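Local atomic coordinates of amine oxidase (Emericella nidulans, PDB entry 3PGB), a protein that probably oxidises primary amines, using a copper ion together with a topaquinone cofactor made from its own chain. Residues A[302-313]-A[507-515]; A[544-555]-A[596-606]. All coordinates share one frame; numbering follows the deposited sequence.

Contact 1: A[302-313]-A[507-515]; sequences LKPNVDGAWAHT and YIQSAYYAN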
loop_
_atom_site.group_PDB
_atom_site.type_symbol
_atom_site.label_atom_id
_atom_site.label_comp_id
_atom_site.label_asym_id
_atom_site.label_seq_id
_atom_site.Cartn_x
_atom_site.Cartn_y
_atom_site.Cartn_z
ATOM N N LEU A 302 -41.952 -10.331 -3.223
ATOM C CA LEU A 302 -40.593 -10.285 -3.768
ATOM C C LEU A 302 -39.824 -11.580 -3.488
ATOM O O LEU A 302 -40.035 -12.237 -2.466
ATOM C CB LEU A 302 -39.841 -9.074 -3.205
ATOM C CG LEU A 302 -40.483 -7.714 -3.496
ATOM C CD1 LEU A 302 -39.726 -6.593 -2.800
ATOM C CD2 LEU A 302 -40.564 -7.454 -4.995
ATOM N N LYS A 303 -38.919 -11.921 -4.404
ATOM C CA LYS A 303 -38.260 -13.228 -4.415
ATOM C C LYS A 303 -37.192 -13.387 -3.322
ATOM O O LYS A 303 -36.545 -12.416 -2.934
ATOM C CB LYS A 303 -37.611 -13.479 -5.784
ATOM C CG LYS A 303 -38.575 -13.538 -6.979
ATOM C CD LYS A 303 -37.781 -13.486 -8.300
ATOM C CE LYS A 303 -38.658 -13.207 -9.534
ATOM N NZ LYS A 303 -39.274 -14.447 -10.094
ATOM N N PRO A 304 -36.992 -14.624 -2.839
ATOM C CA PRO A 304 -35.930 -14.902 -1.885
ATOM C C PRO A 304 -34.548 -14.981 -2.525
ATOM O O PRO A 304 -34.424 -15.135 -3.743
ATOM C CB PRO A 304 -36.289 -16.289 -1.372
ATOM C CG PRO A 304 -36.943 -16.930 -2.512
ATOM C CD PRO A 304 -37.726 -15.849 -3.193
ATOM N N ASN A 305 -33.525 -14.878 -1.688
ATOM C CA ASN A 305 -32.187 -15.298 -2.052
ATOM C C ASN A 305 -32.038 -16.740 -1.595
ATOM O O ASN A 305 -32.182 -17.020 -0.414
ATOM C CB ASN A 305 -31.140 -14.417 -1.369
ATOM C CG ASN A 305 -31.174 -12.982 -1.858
ATOM O OD1 ASN A 305 -30.783 -12.691 -2.991
ATOM N ND2 ASN A 305 -31.628 -12.074 -1.004
ATOM N N VAL A 306 -31.771 -17.653 -2.522
ATOM C CA VAL A 306 -31.562 -19.056 -2.172
ATOM C C VAL A 306 -30.112 -19.462 -2.425
ATOM O O VAL A 306 -29.483 -19.016 -3.391
ATOM C CB VAL A 306 -32.531 -19.990 -2.928
ATOM C CG1 VAL A 306 -33.948 -19.444 -2.853
ATOM C CG2 VAL A 306 -32.105 -20.166 -4.369
ATOM N N ASP A 307 -29.592 -20.309 -1.542
ATOM C CA ASP A 307 -28.203 -20.736 -1.606
ATOM C C ASP A 307 -27.912 -21.524 -2.878
ATOM O O ASP A 307 -28.778 -22.217 -3.413
ATOM C CB ASP A 307 -27.832 -21.578 -0.372
ATOM C CG ASP A 307 -26.327 -21.595 -0.101
ATOM O OD1 ASP A 307 -25.660 -20.579 -0.381
ATOM O OD2 ASP A 307 -25.808 -22.614 0.409
ATOM N N GLY A 308 -26.676 -21.400 -3.347
ATOM C CA GLY A 308 -26.214 -22.062 -4.560
ATOM C C GLY A 308 -24.731 -21.820 -4.736
ATOM O O GLY A 308 -24.120 -21.077 -3.957
ATOM N N ALA A 309 -24.146 -22.440 -5.757
ATOM C CA ALA A 309 -22.699 -22.342 -6.021
ATOM C C ALA A 309 -22.167 -20.904 -5.952
ATOM O O ALA A 309 -21.052 -20.672 -5.474
ATOM C CB ALA A 309 -22.367 -22.958 -7.379
ATOM N N TRP A 310 -22.977 -19.959 -6.430
ATOM C CA TRP A 310 -22.652 -18.528 -6.407
ATOM C C TRP A 310 -22.234 -18.013 -5.028
ATOM O O TRP A 310 -21.414 -17.098 -4.938
ATOM C CB TRP A 310 -23.846 -17.704 -6.915
ATOM C CG TRP A 310 -25.046 -17.704 -5.992
ATOM C CD1 TRP A 310 -26.071 -18.608 -5.973
ATOM C CD2 TRP A 310 -25.341 -16.748 -4.962
ATOM N NE1 TRP A 310 -26.989 -18.272 -4.999
ATOM C CE2 TRP A 310 -26.563 -17.136 -4.365
ATOM C CE3 TRP A 310 -24.696 -15.599 -4.493
ATOM C CZ2 TRP A 310 -27.144 -16.420 -3.322
ATOM C CZ3 TRP A 310 -25.279 -14.886 -3.455
ATOM C CH2 TRP A 310 -26.491 -15.302 -2.882
ATOM N N ALA A 311 -22.806 -18.590 -3.969
ATOM C CA ALA A 311 -22.499 -18.193 -2.587
ATOM C C ALA A 311 -21.469 -19.091 -1.892
ATOM O O ALA A 311 -21.184 -18.905 -0.709
ATOM C CB ALA A 311 -23.782 -18.150 -1.762
ATOM N N HIS A 312 -20.908 -20.053 -2.621
ATOM C CA HIS A 312 -19.965 -21.008 -2.044
ATOM C C HIS A 312 -18.542 -20.722 -2.508
ATOM O O HIS A 312 -18.334 -20.143 -3.564
ATOM C CB HIS A 312 -20.371 -22.431 -2.415
ATOM C CG HIS A 312 -21.700 -22.840 -1.866
ATOM N ND1 HIS A 312 -22.350 -23.987 -2.267
ATOM C CD2 HIS A 312 -22.506 -22.252 -0.950
ATOM C CE1 HIS A 312 -23.492 -24.092 -1.614
ATOM N NE2 HIS A 312 -23.611 -23.053 -0.809
ATOM N N THR A 313 -17.565 -21.157 -1.717
ATOM C CA THR A 313 -16.160 -20.782 -1.920
ATOM C C THR A 313 -15.359 -21.770 -2.767
ATOM O O THR A 313 -14.233 -21.465 -3.165
ATOM C CB THR A 313 -15.458 -20.624 -0.572
ATOM O OG1 THR A 313 -15.592 -21.841 0.175
ATOM C CG2 THR A 313 -16.080 -19.477 0.211
ATOM N N TYR A 507 -17.258 -13.776 4.250
ATOM C CA TYR A 507 -18.580 -13.441 3.731
ATOM C C TYR A 507 -18.996 -12.052 4.154
ATOM O O TYR A 507 -18.789 -11.654 5.297
ATOM C CB TYR A 507 -19.619 -14.441 4.230
ATOM C CG TYR A 507 -19.623 -15.734 3.465
ATOM C CD1 TYR A 507 -18.883 -16.822 3.898
ATOM C CD2 TYR A 507 -20.362 -15.870 2.305
ATOM C CE1 TYR A 507 -18.880 -18.008 3.196
ATOM C CE2 TYR A 507 -20.371 -17.053 1.600
ATOM C CZ TYR A 507 -19.622 -18.120 2.051
ATOM O OH TYR A 507 -19.615 -19.307 1.361
ATOM N N ILE A 508 -19.596 -11.312 3.234
ATOM C CA ILE A 508 -20.156 -10.023 3.571
ATOM C C ILE A 508 -21.479 -10.251 4.300
ATOM O O ILE A 508 -22.124 -11.284 4.116
ATOM C CB ILE A 508 -20.346 -9.122 2.320
ATOM C CG1 ILE A 508 -21.452 -9.649 1.399
ATOM C CG2 ILE A 508 -19.030 -8.989 1.563
ATOM C CD1 ILE A 508 -21.782 -8.710 0.228
ATOM N N GLN A 509 -21.870 -9.303 5.146
ATOM C CA GLN A 509 -23.214 -9.316 5.691
ATOM C C GLN A 509 -24.091 -8.547 4.729
ATOM O O GLN A 509 -24.015 -7.317 4.630
ATOM C CB GLN A 509 -23.295 -8.732 7.093
ATOM C CG GLN A 509 -24.643 -9.011 7.721
ATOM C CD GLN A 509 -24.709 -8.605 9.158
ATOM O OE1 GLN A 509 -25.309 -7.585 9.493
ATOM N NE2 GLN A 509 -24.088 -9.390 10.025
ATOM N N SER A 510 -24.933 -9.303 4.034
ATOM C CA SER A 510 -25.683 -8.829 2.884
ATOM C C SER A 510 -26.875 -7.979 3.302
ATOM O O SER A 510 -27.134 -7.799 4.488
ATOM C CB SER A 510 -26.154 -10.049 2.094
ATOM O OG SER A 510 -26.802 -9.695 0.901
ATOM N N ALA A 511 -27.584 -7.442 2.314
ATOM C CA ALA A 511 -28.827 -6.709 2.540
ATOM C C ALA A 511 -29.817 -7.078 1.447
ATOM O O ALA A 511 -29.418 -7.341 0.313
ATOM C CB ALA A 511 -28.569 -5.211 2.537
ATOM N N TYR A 512 -31.104 -7.110 1.787
ATOM C CA TYR A 512 -32.149 -7.400 0.804
ATOM C C TYR A 512 -32.211 -6.266 -0.208
ATOM O O TYR A 512 -32.060 -5.097 0.151
ATOM C CB TYR A 512 -33.510 -7.596 1.482
ATOM C CG TYR A 512 -34.532 -8.300 0.612
ATOM C CD1 TYR A 512 -34.378 -9.645 0.270
ATOM C CD2 TYR A 512 -35.651 -7.630 0.139
ATOM C CE1 TYR A 512 -35.312 -10.299 -0.526
ATOM C CE2 TYR A 512 -36.587 -8.269 -0.660
ATOM C CZ TYR A 512 -36.415 -9.603 -0.983
ATOM O OH TYR A 512 -37.344 -10.227 -1.769
ATOM N N TYR A 513 -32.428 -6.613 -1.472
ATOM C CA TYR A 513 -32.302 -5.645 -2.571
ATOM C C TYR A 513 -33.377 -4.571 -2.539
ATOM O O TYR A 513 -33.118 -3.425 -2.909
ATOM C CB TYR A 513 -32.341 -6.351 -3.928
ATOM C CG TYR A 513 -33.732 -6.597 -4.481
ATOM C CD1 TYR A 513 -34.252 -5.787 -5.486
ATOM C CD2 TYR A 513 -34.526 -7.638 -3.998
ATOM C CE1 TYR A 513 -35.529 -6.004 -5.999
ATOM C CE2 TYR A 513 -35.803 -7.869 -4.507
ATOM C CZ TYR A 513 -36.298 -7.049 -5.505
ATOM O OH TYR A 513 -37.554 -7.270 -6.010
ATOM N N ALA A 514 -34.573 -4.950 -2.088
ATOM C CA ALA A 514 -35.770 -4.143 -2.285
ATOM C C ALA A 514 -35.611 -2.736 -1.727
ATOM O O ALA A 514 -35.418 -2.556 -0.531
ATOM C CB ALA A 514 -36.987 -4.833 -1.665
ATOM N N ASN A 515 -35.659 -1.751 -2.620
ATOM C CA ASN A 515 -35.677 -0.340 -2.244
ATOM C C ASN A 515 -34.401 0.144 -1.548
ATOM O O ASN A 515 -34.424 1.165 -0.855
ATOM C CB ASN A 515 -36.884 -0.045 -1.351
ATOM C CG ASN A 515 -38.130 -0.763 -1.811
ATOM O OD1 ASN A 515 -38.648 -0.495 -2.899
ATOM N ND2 ASN A 515 -38.609 -1.698 -0.996
HETATM O O HOH W 1 -38.018 -9.907 -6.156
#
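Tyr512 and Tyr507 reach from the catalytic domain of this copper amine oxidase to residues 302-313, part of the irregular loop between helix 287-294 and strand 329-331. The two segments do not pair as strands; phenol-to-carbonyl hydrogen bonds tie them at two separate points. Tyr512 OH donates to Lys303 O at 2.6 Å, arriving 43° above the carbonyl plane. Its CG lies anti to the backbone N (chi1 -162°), which swings the ring off short strand 511-512 toward the loop. Tyr507 OH likewise gives its proton to Ala311 O at 2.6 Å, but here the hydroxyl oxygen lies in the carbonyl plane, and Ala311 O sits at the edge of the tyrosine ring. Tyr507 also stacks edge-to-face with His459 of the second subunit and lies about 10 Å, side chain to metal, from the copper ion. A water extends this network, accepting from Lys303 N at 2.8 Å and meeting Tyr513 OH at 2.7 Å.

Apolar contact gathers round Leu302, whose CD1 presses on Ala514 CB at 3.4 Å while CD2 meets the hydroxyl end of Tyr513. Asn305 ND2 comes obliquely to Tyr512 CD1, at 3.9 Å, the amide and ring planes 77° apart; it is bonded to Ser526 O and Pro255 O.

Within the loop, 3-10 turn 309-311 is braced by side chains: Trp310 NE1 donates to Val306 O, and Ala311 CB covers one face of the indole. Beside the turn, His312 NE2 donates to Asp307 OD2 at 2.6 Å, with Gly308 O over one face of the imidazole.

Contact 2: A[544-555]-A[596-606]; sequences ILGPNNTIELVS and QTQLHVVNQDK. With NAG (2-acetamido-2-deoxy-beta-D-glucopyranose), chain C.
Strands 548-555 and 597-603 run side by side as an antiparallel ladder in the beta-sandwich of the catalytic domain, their axes 4.4 Å apart at closest approach and their directions 155° apart. Thr550 with Val602, Glu552 with His600 and Val554 with Gln598 are hydrogen-bonded pairs, each joined by two N-H to O bonds; Ile551-Val601 and Leu553-Leu599 are non-hydrogen-bonded pairs. Strand 613-619 flanks 597-603 and strand 570-580 flanks 548-562.

On one face Ile551 CD1 presses on Val601 CG2 at 3.4 Å, and Leu553 CD2 lies against Leu599 CD1. Ile551 and Val601 also touch Leu688, a residue of a calcium site. The other face is more polar. His600 NE2 donates to Gln598 OE1 at 3.2 Å, in the imidazole plane and on a lone pair of the amide oxygen, while a water between His600 ND1 and Glu552 OE2 meets the other ring nitrogen; together they fix the ring's rotation. Val554 CG2 lies obliquely against His600 CE1, and Tyr521 of the second subunit packs on both residues.

From Asn603 the chain enters a type I turn to Lys606, with Asn603 OD1 accepting from Asp605 N in an Asx turn. With chi1 at -175°, the Asn603 side chain stretches away from its own N and brings ND2 to Ile544 O at 3.2 Å. Asn549 ND2 grips the same carbonyl at 3.0 Å, and Asn549 OD1 accepts from Ile544 N. Gln604 NE2 donates to Thr550 OG1 at 2.8 Å; that hydroxyl is also bonded to Gln685. Within the turn, Asp605 OD1 accepts from O6 of the glycan's N-acetylglucosamine at 2.5 Å.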
loop_
_atom_site.group_PDB
_atom_site.type_symbol
_atom_site.label_atom_id
_atom_site.label_comp_id
_atom_site.label_asym_id
_atom_site.label_seq_id
_atom_site.Cartn_x
_atom_site.Cartn_y
_atom_site.Cartn_z
ATOM N N ILE A 544 9.832 6.917 22.628
ATOM C CA ILE A 544 11.032 7.149 21.828
ATOM C C ILE A 544 12.175 7.648 22.712
ATOM O O ILE A 544 12.121 8.756 23.254
ATOM C CB ILE A 544 10.784 8.151 20.667
ATOM C CG1 ILE A 544 9.611 7.696 19.783
ATOM C CG2 ILE A 544 12.041 8.310 19.822
ATOM C CD1 ILE A 544 9.740 6.291 19.237
ATOM N N LEU A 545 13.204 6.813 22.853
ATOM C CA LEU A 545 14.365 7.128 23.683
ATOM C C LEU A 545 13.925 7.566 25.088
ATOM O O LEU A 545 14.475 8.508 25.659
ATOM C CB LEU A 545 15.232 8.201 23.005
ATOM C CG LEU A 545 15.815 7.831 21.632
ATOM C CD1 LEU A 545 16.370 9.050 20.881
ATOM C CD2 LEU A 545 16.891 6.749 21.772
ATOM N N GLY A 546 12.930 6.868 25.631
ATOM C CA GLY A 546 12.336 7.215 26.919
ATOM C C GLY A 546 10.874 7.610 26.774
ATOM O O GLY A 546 10.392 7.832 25.665
ATOM N N PRO A 547 10.155 7.718 27.898
ATOM C CA PRO A 547 8.729 8.015 27.857
ATOM C C PRO A 547 8.397 9.457 27.447
ATOM O O PRO A 547 7.355 9.686 26.825
ATOM C CB PRO A 547 8.273 7.729 29.292
ATOM C CG PRO A 547 9.478 7.965 30.135
ATOM C CD PRO A 547 10.676 7.651 29.277
ATOM N N ASN A 548 9.263 10.415 27.783
ATOM C CA ASN A 548 8.978 11.836 27.504
ATOM C C ASN A 548 9.105 12.180 26.007
ATOM O O ASN A 548 10.210 12.438 25.519
ATOM C CB ASN A 548 9.885 12.756 28.351
ATOM C CG ASN A 548 9.609 12.650 29.864
ATOM O OD1 ASN A 548 8.531 12.234 30.291
ATOM N ND2 ASN A 548 10.587 13.055 30.673
ATOM N N ASN A 549 7.971 12.174 25.294
ATOM C CA ASN A 549 7.924 12.439 23.845
ATOM C C ASN A 549 7.016 13.616 23.447
ATOM O O ASN A 549 6.247 14.128 24.268
ATOM C CB ASN A 549 7.441 11.191 23.103
ATOM C CG ASN A 549 8.366 10.004 23.273
ATOM O OD1 ASN A 549 7.969 8.862 23.025
ATOM N ND2 ASN A 549 9.604 10.258 23.692
ATOM N N THR A 550 7.114 14.027 22.177
ATOM C CA THR A 550 6.233 15.046 21.595
ATOM C C THR A 550 5.840 14.669 20.168
ATOM O O THR A 550 6.641 14.091 19.438
ATOM C CB THR A 550 6.912 16.434 21.545
ATOM O OG1 THR A 550 7.452 16.762 22.831
ATOM C CG2 THR A 550 5.912 17.512 21.118
ATOM N N ILE A 551 4.614 14.999 19.770
ATOM C CA ILE A 551 4.188 14.816 18.387
ATOM C C ILE A 551 4.544 16.059 17.588
ATOM O O ILE A 551 4.180 17.163 17.975
ATOM C CB ILE A 551 2.675 14.584 18.265
ATOM C CG1 ILE A 551 2.265 13.280 18.962
ATOM C CG2 ILE A 551 2.263 14.573 16.803
ATOM C CD1 ILE A 551 3.035 12.056 18.525
ATOM N N GLU A 552 5.267 15.882 16.485
ATOM C CA GLU A 552 5.588 16.991 15.597
ATOM C C GLU A 552 4.907 16.747 14.267
ATOM O O GLU A 552 4.954 15.635 13.738
ATOM C CB GLU A 552 7.092 17.135 15.385
ATOM C CG GLU A 552 7.461 18.407 14.614
ATOM C CD GLU A 552 8.957 18.595 14.425
ATOM O OE1 GLU A 552 9.395 19.742 14.173
ATOM O OE2 GLU A 552 9.703 17.601 14.523
ATOM N N LEU A 553 4.266 17.789 13.747
ATOM C CA LEU A 553 3.673 17.757 12.420
ATOM C C LEU A 553 4.613 18.502 11.492
ATOM O O LEU A 553 4.919 19.676 11.719
ATOM C CB LEU A 553 2.288 18.408 12.414
ATOM C CG LEU A 553 1.282 17.851 13.427
ATOM C CD1 LEU A 553 -0.015 18.658 13.398
ATOM C CD2 LEU A 553 1.015 16.378 13.167
ATOM N N VAL A 554 5.107 17.801 10.481
ATOM C CA VAL A 554 5.967 18.399 9.488
ATOM C C VAL A 554 5.196 18.348 8.201
ATOM O O VAL A 554 4.874 17.267 7.702
ATOM C CB VAL A 554 7.284 17.648 9.327
ATOM C CG1 VAL A 554 8.116 18.276 8.208
ATOM C CG2 VAL A 554 8.043 17.660 10.634
ATOM N N SER A 555 4.914 19.530 7.667
ATOM C CA SER A 555 3.996 19.677 6.567
ATOM C C SER A 555 4.726 20.269 5.368
ATOM O O SER A 555 5.622 21.088 5.529
ATOM C CB SER A 555 2.845 20.582 7.008
ATOM O OG SER A 555 1.605 19.918 6.852
ATOM N N GLN A 596 0.013 15.925 2.600
ATOM C CA GLN A 596 0.955 17.038 2.750
ATOM C C GLN A 596 1.568 17.173 4.136
ATOM O O GLN A 596 2.601 17.828 4.283
ATOM C CB GLN A 596 0.304 18.371 2.323
ATOM C CG GLN A 596 0.514 18.670 0.819
ATOM C CD GLN A 596 -0.395 19.768 0.253
ATOM O OE1 GLN A 596 -0.604 19.843 -0.968
ATOM N NE2 GLN A 596 -0.928 20.622 1.132
ATOM N N THR A 597 0.949 16.553 5.134
ATOM C CA THR A 597 1.416 16.644 6.516
ATOM C C THR A 597 1.951 15.300 7.005
ATOM O O THR A 597 1.226 14.295 7.020
ATOM C CB THR A 597 0.280 17.087 7.467
ATOM O OG1 THR A 597 -0.276 18.331 7.017
ATOM C CG2 THR A 597 0.801 17.241 8.893
ATOM N N GLN A 598 3.220 15.288 7.406
ATOM C CA GLN A 598 3.824 14.110 8.015
ATOM C C GLN A 598 3.666 14.211 9.528
ATOM O O GLN A 598 3.746 15.303 10.091
ATOM C CB GLN A 598 5.306 13.992 7.644
ATOM C CG GLN A 598 5.576 13.786 6.157
ATOM C CD GLN A 598 7.047 13.538 5.852
ATOM O OE1 GLN A 598 7.882 13.493 6.753
ATOM N NE2 GLN A 598 7.365 13.370 4.571
ATOM N N LEU A 599 3.434 13.070 10.173
ATOM C CA LEU A 599 3.240 13.004 11.617
ATOM C C LEU A 599 4.386 12.228 12.255
ATOM O O LEU A 599 4.629 11.078 11.896
ATOM C CB LEU A 599 1.910 12.334 11.920
ATOM C CG LEU A 599 1.497 12.323 13.384
ATOM C CD1 LEU A 599 0.002 12.612 13.532
ATOM C CD2 LEU A 599 1.875 11.000 14.006
ATOM N N HIS A 600 5.094 12.870 13.186
ATOM C CA HIS A 600 6.285 12.299 13.813
ATOM C C HIS A 600 6.106 12.179 15.322
ATOM O O HIS A 600 5.585 13.087 15.955
ATOM C CB HIS A 600 7.509 13.188 13.566
ATOM C CG HIS A 600 7.809 13.446 12.123
ATOM N ND1 HIS A 600 8.699 14.415 11.722
ATOM C CD2 HIS A 600 7.345 12.870 10.990
ATOM C CE1 HIS A 600 8.779 14.420 10.404
ATOM N NE2 HIS A 600 7.962 13.496 9.933
ATOM N N VAL A 601 6.558 11.070 15.898
ATOM C CA VAL A 601 6.591 10.919 17.347
ATOM C C VAL A 601 8.043 11.072 17.746
ATOM O O VAL A 601 8.852 10.201 17.446
ATOM C CB VAL A 601 6.046 9.543 17.813
ATOM C CG1 VAL A 601 6.069 9.453 19.331
ATOM C CG2 VAL A 601 4.644 9.331 17.304
ATOM N N VAL A 602 8.375 12.184 18.399
ATOM C CA VAL A 602 9.774 12.548 18.648
ATOM C C VAL A 602 10.074 12.776 20.127
ATOM O O VAL A 602 9.166 12.883 20.949
ATOM C CB VAL A 602 10.176 13.835 17.884
ATOM C CG1 VAL A 602 9.765 13.750 16.428
ATOM C CG2 VAL A 602 9.568 15.059 18.538
ATOM N N ASN A 603 11.360 12.846 20.452
ATOM C CA ASN A 603 11.804 13.231 21.785
ATOM C C ASN A 603 12.661 14.480 21.669
ATOM O O ASN A 603 13.809 14.418 21.223
ATOM C CB ASN A 603 12.584 12.101 22.456
ATOM C CG ASN A 603 12.964 12.424 23.889
ATOM O OD1 ASN A 603 13.065 13.587 24.269
ATOM N ND2 ASN A 603 13.184 11.391 24.688
ATOM N N GLN A 604 12.090 15.613 22.073
ATOM C CA GLN A 604 12.766 16.899 21.957
ATOM C C GLN A 604 13.995 17.012 22.847
ATOM O O GLN A 604 14.866 17.823 22.584
ATOM C CB GLN A 604 11.809 18.037 22.288
ATOM C CG GLN A 604 10.653 18.197 21.328
ATOM C CD GLN A 604 9.811 19.406 21.669
ATOM O OE1 GLN A 604 10.176 20.539 21.346
ATOM N NE2 GLN A 604 8.679 19.177 22.339
ATOM N N ASP A 605 14.057 16.205 23.901
ATOM C CA ASP A 605 15.182 16.231 24.838
ATOM C C ASP A 605 16.338 15.339 24.393
ATOM O O ASP A 605 17.385 15.315 25.045
ATOM C CB ASP A 605 14.708 15.821 26.236
ATOM C CG ASP A 605 13.675 16.784 26.809
ATOM O OD1 ASP A 605 13.584 17.922 26.301
ATOM O OD2 ASP A 605 12.961 16.409 27.769
ATOM N N LYS A 606 16.154 14.613 23.290
ATOM C CA LYS A 606 17.214 13.775 22.727
ATOM C C LYS A 606 17.409 14.069 21.235
ATOM O O LYS A 606 17.165 13.211 20.391
ATOM C CB LYS A 606 16.892 12.295 22.951
ATOM C CG LYS A 606 16.995 11.835 24.413
ATOM C CD LYS A 606 18.422 11.439 24.797
ATOM C CE LYS A 606 18.465 10.710 26.141
ATOM N NZ LYS A 606 17.733 9.396 26.129
HETATM C C1 NAG C . 8.116 21.823 25.738
HETATM C C2 NAG C . 8.342 23.026 26.636
HETATM C C3 NAG C . 9.656 23.674 26.216
HETATM C C4 NAG C . 10.810 22.683 26.345
HETATM C C5 NAG C . 10.471 21.318 25.739
HETATM C C6 NAG C . 11.347 20.252 26.377
HETATM C C7 NAG C . 6.609 24.537 27.527
HETATM C C8 NAG C . 5.495 25.488 27.184
HETATM N N2 NAG C . 7.239 23.966 26.494
HETATM O O3 NAG C . 9.899 24.800 27.026
HETATM O O4 NAG C . 11.946 23.198 25.668
HETATM O O5 NAG C . 9.143 20.880 25.934
HETATM O O6 NAG C . 12.441 20.046 25.527
HETATM O O7 NAG C . 6.895 24.330 28.707
HETATM O O HOH W 2 13.300 13.944 28.826
HETATM O O HOH W 3 10.598 15.632 13.145
#

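Both segments of contact 1 precede those of contact 2 in the chain, and the two contacts lie on opposite sides of the chain's centre, about 49 Å apart between centres and about 31 Å between nearest atoms. They do not touch, yet antiparallel pairings lead from one to the other: strand 498-504, just before 507-515, pairs with 714-722, which pairs with 613-619, the neighbour of 597-603. Contact 1 joins the catalytic domain to a loop that follows the 219-284 sheet, near the copper; contact 2 lies within the catalytic domain, beside a calcium site and a glycan. The second subunit reaches both, so each also borders the dimer interface.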